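Local coordinates for Lmo1340 protein (Listeria monocytogenes, PDB 4NLM) that is of unknown function but is probably a surface lipoprotein built around a six-bladed beta propeller of the YqgU-like family, at residues Asp333-Asp342 and Ile345-Ile356. Numbering follows the deposited sequence. Where two conformers were deposited one is given.
Sequences DLVLYGYLFD and IDTKTGKMYNLI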
loop_
_atom_site.group_PDB
_atom_site.type_symbol
_atom_site.label_atom_id
_atom_site.label_comp_id
_atom_site.label_asym_id
_atom_site.label_seq_id
_atom_site.Cartn_x
_atom_site.Cartn_y
_atom_site.Cartn_z
ATOM N N ASP A 333 11.475 -6.853 12.419
ATOM C CA ASP A 333 11.220 -7.944 11.471
ATOM C C ASP A 333 9.808 -8.432 11.387
ATOM O O ASP A 333 9.560 -9.461 10.755
ATOM C CB ASP A 333 12.172 -9.093 11.787
ATOM C CG ASP A 333 13.611 -8.647 11.707
ATOM O OD1 ASP A 333 13.994 -7.995 10.696
ATOM O OD2 ASP A 333 14.325 -8.912 12.673
ATOM N N LEU A 334 8.879 -7.717 11.981
ATOM C CA LEU A 334 7.493 -8.156 11.950
ATOM C C LEU A 334 6.774 -7.623 10.715
ATOM O O LEU A 334 6.895 -6.458 10.352
ATOM C CB LEU A 334 6.773 -7.735 13.212
ATOM C CG LEU A 334 7.362 -8.203 14.518
ATOM C CD1 LEU A 334 6.495 -7.746 15.667
ATOM C CD2 LEU A 334 7.531 -9.717 14.547
ATOM N N VAL A 335 5.926 -8.491 10.147
ATOM C CA VAL A 335 5.238 -8.169 8.897
ATOM C C VAL A 335 3.787 -8.615 9.027
ATOM O O VAL A 335 3.501 -9.771 9.373
ATOM C CB VAL A 335 5.919 -8.906 7.736
ATOM C CG1 VAL A 335 5.144 -8.773 6.436
ATOM C CG2 VAL A 335 7.357 -8.447 7.571
ATOM N N LEU A 336 2.864 -7.691 8.800
ATOM C CA LEU A 336 1.434 -8.049 8.759
ATOM C C LEU A 336 1.197 -8.843 7.504
ATOM O O LEU A 336 1.737 -8.558 6.451
ATOM C CB LEU A 336 0.573 -6.798 8.784
ATOM C CG LEU A 336 0.582 -6.026 10.115
ATOM C CD1 LEU A 336 0.031 -4.623 9.916
ATOM C CD2 LEU A 336 -0.211 -6.783 11.171
ATOM N N TYR A 337 0.292 -9.820 7.617
ATOM C CA TYR A 337 -0.006 -10.732 6.530
ATOM C C TYR A 337 -1.500 -11.007 6.441
ATOM O O TYR A 337 -2.137 -11.240 7.461
ATOM C CB TYR A 337 0.724 -12.074 6.759
ATOM C CG TYR A 337 0.377 -13.192 5.792
ATOM C CD1 TYR A 337 0.717 -13.113 4.474
ATOM C CD2 TYR A 337 -0.316 -14.327 6.216
ATOM C CE1 TYR A 337 0.419 -14.109 3.582
ATOM C CE2 TYR A 337 -0.642 -15.352 5.341
ATOM C CZ TYR A 337 -0.283 -15.246 4.020
ATOM O OH TYR A 337 -0.648 -16.278 3.161
ATOM N N GLY A 338 -2.001 -11.013 5.211
ATOM C CA GLY A 338 -3.397 -11.417 4.932
ATOM C C GLY A 338 -4.199 -10.299 4.346
ATOM O O GLY A 338 -3.860 -9.110 4.513
ATOM N N TYR A 339 -5.332 -10.641 3.746
ATOM C CA TYR A 339 -6.196 -9.625 3.206
ATOM C C TYR A 339 -6.707 -8.672 4.274
ATOM O O TYR A 339 -7.005 -7.499 3.950
ATOM C CB TYR A 339 -7.388 -10.264 2.450
ATOM C CG TYR A 339 -6.936 -10.867 1.132
ATOM C CD1 TYR A 339 -6.641 -10.044 0.051
ATOM C CD2 TYR A 339 -6.738 -12.213 0.989
ATOM C CE1 TYR A 339 -6.166 -10.549 -1.130
ATOM C CE2 TYR A 339 -6.283 -12.754 -0.213
ATOM C CZ TYR A 339 -6.011 -11.915 -1.270
ATOM O OH TYR A 339 -5.552 -12.393 -2.467
ATOM N N LEU A 340 -6.809 -9.125 5.529
ATOM C CA LEU A 340 -7.273 -8.283 6.625
ATOM C C LEU A 340 -6.134 -7.931 7.611
ATOM O O LEU A 340 -6.408 -7.361 8.665
ATOM C CB LEU A 340 -8.428 -8.940 7.363
ATOM C CG LEU A 340 -9.600 -9.303 6.489
ATOM C CD1 LEU A 340 -10.693 -9.882 7.366
ATOM C CD2 LEU A 340 -10.138 -8.125 5.686
ATOM N N PHE A 341 -4.891 -8.338 7.292
ATOM C CA PHE A 341 -3.726 -8.116 8.148
ATOM C C PHE A 341 -3.991 -8.622 9.558
ATOM O O PHE A 341 -3.628 -7.988 10.555
ATOM C CB PHE A 341 -3.276 -6.631 8.163
ATOM C CG PHE A 341 -2.585 -6.155 6.913
ATOM C CD1 PHE A 341 -1.855 -6.976 6.097
ATOM C CD2 PHE A 341 -2.612 -4.805 6.617
ATOM C CE1 PHE A 341 -1.228 -6.478 4.963
ATOM C CE2 PHE A 341 -1.978 -4.298 5.502
ATOM C CZ PHE A 341 -1.270 -5.127 4.668
ATOM N N ASP A 342 -4.556 -9.833 9.631
ATOM C CA ASP A 342 -4.888 -10.426 10.906
ATOM C C ASP A 342 -3.846 -11.388 11.459
ATOM O O ASP A 342 -4.017 -11.912 12.563
ATOM C CB ASP A 342 -6.257 -11.136 10.811
ATOM C CG ASP A 342 -6.283 -12.219 9.780
ATOM O OD1 ASP A 342 -5.658 -12.142 8.725
ATOM O OD2 ASP A 342 -6.975 -13.221 10.029
ATOM N N ILE A 345 3.907 -12.225 10.632
ATOM C CA ILE A 345 5.048 -13.086 10.383
ATOM C C ILE A 345 6.306 -12.437 10.940
ATOM O O ILE A 345 6.576 -11.246 10.725
ATOM C CB ILE A 345 5.269 -13.264 8.872
ATOM C CG1 ILE A 345 4.008 -13.818 8.198
ATOM C CG2 ILE A 345 6.519 -14.110 8.622
ATOM C CD1 ILE A 345 4.100 -13.851 6.694
ATOM N N ASP A 346 7.104 -13.199 11.688
ATOM C CA ASP A 346 8.405 -12.726 12.146
ATOM C C ASP A 346 9.407 -13.213 11.094
ATOM O O ASP A 346 9.677 -14.402 10.986
ATOM C CB ASP A 346 8.690 -13.272 13.546
ATOM C CG ASP A 346 9.984 -12.795 14.125
ATOM O OD1 ASP A 346 10.920 -12.531 13.353
ATOM O OD2 ASP A 346 10.043 -12.709 15.370
ATOM N N THR A 347 9.990 -12.264 10.368
ATOM C CA THR A 347 10.854 -12.583 9.244
ATOM C C THR A 347 12.246 -13.063 9.625
ATOM O O THR A 347 12.987 -13.554 8.770
ATOM C CB THR A 347 10.927 -11.416 8.245
ATOM O OG1 THR A 347 9.620 -11.183 7.699
ATOM C CG2 THR A 347 11.879 -11.750 7.125
ATOM N N LYS A 348 12.593 -12.924 10.902
ATOM C CA LYS A 348 13.858 -13.414 11.424
ATOM C C LYS A 348 13.766 -14.924 11.743
ATOM O O LYS A 348 14.688 -15.681 11.422
ATOM C CB LYS A 348 14.232 -12.623 12.670
ATOM C CG LYS A 348 15.546 -13.048 13.297
ATOM C CD LYS A 348 15.894 -12.118 14.457
ATOM C CE LYS A 348 17.106 -12.567 15.221
ATOM N NZ LYS A 348 17.496 -11.574 16.260
ATOM N N THR A 349 12.676 -15.318 12.390
ATOM C CA THR A 349 12.456 -16.672 12.871
ATOM C C THR A 349 11.565 -17.550 11.988
ATOM O O THR A 349 11.561 -18.785 12.136
ATOM C CB THR A 349 11.774 -16.642 14.267
ATOM O OG1 THR A 349 10.420 -16.177 14.152
ATOM C CG2 THR A 349 12.560 -15.771 15.281
ATOM N N GLY A 350 10.767 -16.929 11.120
ATOM C CA GLY A 350 9.805 -17.646 10.324
ATOM C C GLY A 350 8.487 -17.910 11.053
ATOM O O GLY A 350 7.558 -18.474 10.469
ATOM N N LYS A 351 8.398 -17.578 12.337
ATOM C CA LYS A 351 7.170 -17.851 13.075
ATOM C C LYS A 351 6.026 -16.943 12.678
ATOM O O LYS A 351 6.218 -15.774 12.358
ATOM C CB LYS A 351 7.385 -17.727 14.581
ATOM C CG LYS A 351 8.212 -18.844 15.169
ATOM C CD LYS A 351 8.285 -18.766 16.691
ATOM C CE LYS A 351 6.945 -18.974 17.378
ATOM N NZ LYS A 351 6.293 -20.268 17.040
HETATM N N MSE A 352 4.827 -17.501 12.730
HETATM C CA MSE A 352 3.601 -16.775 12.389
HETATM C C MSE A 352 2.729 -16.726 13.617
HETATM O O MSE A 352 2.732 -17.663 14.432
HETATM C CB MSE A 352 2.924 -17.446 11.203
HETATM C CG MSE A 352 1.730 -16.646 10.698
HETATM SE SE MSE A 352 1.229 -17.248 8.883
HETATM C CE MSE A 352 2.990 -17.222 8.001
ATOM N N TYR A 353 1.985 -15.630 13.760
ATOM C CA TYR A 353 1.126 -15.389 14.905
ATOM C C TYR A 353 -0.214 -14.863 14.468
ATOM O O TYR A 353 -0.307 -14.073 13.548
ATOM C CB TYR A 353 1.746 -14.343 15.805
ATOM C CG TYR A 353 3.122 -14.708 16.266
ATOM C CD1 TYR A 353 4.241 -14.362 15.518
ATOM C CD2 TYR A 353 3.303 -15.384 17.453
ATOM C CE1 TYR A 353 5.513 -14.709 15.942
ATOM C CE2 TYR A 353 4.560 -15.754 17.877
ATOM C CZ TYR A 353 5.666 -15.403 17.133
ATOM O OH TYR A 353 6.912 -15.777 17.585
ATOM N N ASN A 354 -1.257 -15.281 15.155
ATOM C CA ASN A 354 -2.579 -14.741 14.917
ATOM C C ASN A 354 -2.710 -13.502 15.783
ATOM O O ASN A 354 -2.584 -13.550 16.996
ATOM C CB ASN A 354 -3.631 -15.759 15.326
ATOM C CG ASN A 354 -3.645 -16.982 14.431
ATOM O OD1 ASN A 354 -3.417 -16.895 13.235
ATOM N ND2 ASN A 354 -3.943 -18.132 15.014
ATOM N N LEU A 355 -2.894 -12.363 15.142
ATOM C CA LEU A 355 -3.078 -11.097 15.850
ATOM C C LEU A 355 -4.570 -10.895 16.188
ATOM O O LEU A 355 -4.909 -10.459 17.285
ATOM C CB LEU A 355 -2.525 -9.954 15.010
ATOM C CG LEU A 355 -2.734 -8.561 15.566
ATOM C CD1 LEU A 355 -2.084 -8.416 16.935
ATOM C CD2 LEU A 355 -2.148 -7.569 14.581
ATOM N N ILE A 356 -5.429 -11.170 15.212
ATOM C CA ILE A 356 -6.869 -11.097 15.403
ATOM C C ILE A 356 -7.421 -12.497 15.200
ATOM O O ILE A 356 -7.256 -13.083 14.128
ATOM C CB ILE A 356 -7.581 -10.141 14.404
ATOM C CG1 ILE A 356 -6.894 -8.765 14.346
ATOM C CG2 ILE A 356 -9.063 -10.028 14.755
ATOM C CD1 ILE A 356 -6.902 -7.993 15.629
HETATM O O HOH W 1 -5.723 -14.620 12.547
#
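Val335 and Ile345 form an antiparallel hydrogen-bonded pair. Ile345 N reaches Val335 O at 2.8 Å in a nearly straight bond (168° at the hydrogen), and Val335 N returns one to Ile345 O that is more bent (140°). Thr347 N continues the pairing with 2.9 Å to Asp333 O. Beyond the turn at Gly338-Phe341, Asp342 O receives two donors on one face of its plane: Leu355 N at 2.8 Å and the straighter but longer Ile356 N. Water 1 bridges Asp342 OD2 and Ile356 O at the same junction.

At the opposite end, the Asp346 side chain has CG anti to the backbone N (chi1 -178°) and therefore beside the carbonyl carbon, which puts OD1 on the side of the following residues. There it accepts Lys348 N at 3.0 Å, an Asx turn spanning Asp346 to Lys348, where the chain leaves the strand. The aliphatic part of Lys348 lies by Asp333, CB 3.7 Å from OD2, whereas the charged ends stay apart.

The side chains sort onto two faces. On one, Leu334 CD2 rests against Asp346 CB, with Trp53 also touching Leu334; farther along, Leu336 CD2 meets Leu355 CD2. On the other, Val335 CG2 nears Thr347 OG1, and Ile345 CD1 sits 3.8 Å from Tyr337 CB and beside the base of its ring. The selenium of Met352, a selenomethionine, approaches that ring obliquely, 5.1 Å from the centroid, in a Met-aromatic contact. Tyr337 OH bonds to Asp322 O.

The strands 334-337, 343-346 and 352-357 thus run as an antiparallel meander within one sheet, consistent with a propeller blade. Backbone bonds at Val335/Ile345 and Asp333/Thr347 fix the hairpin register, and the paired bonds to Asp342 O tie the chain just after the turn to the third strand, leaving mainly apolar side chains to pack the faces.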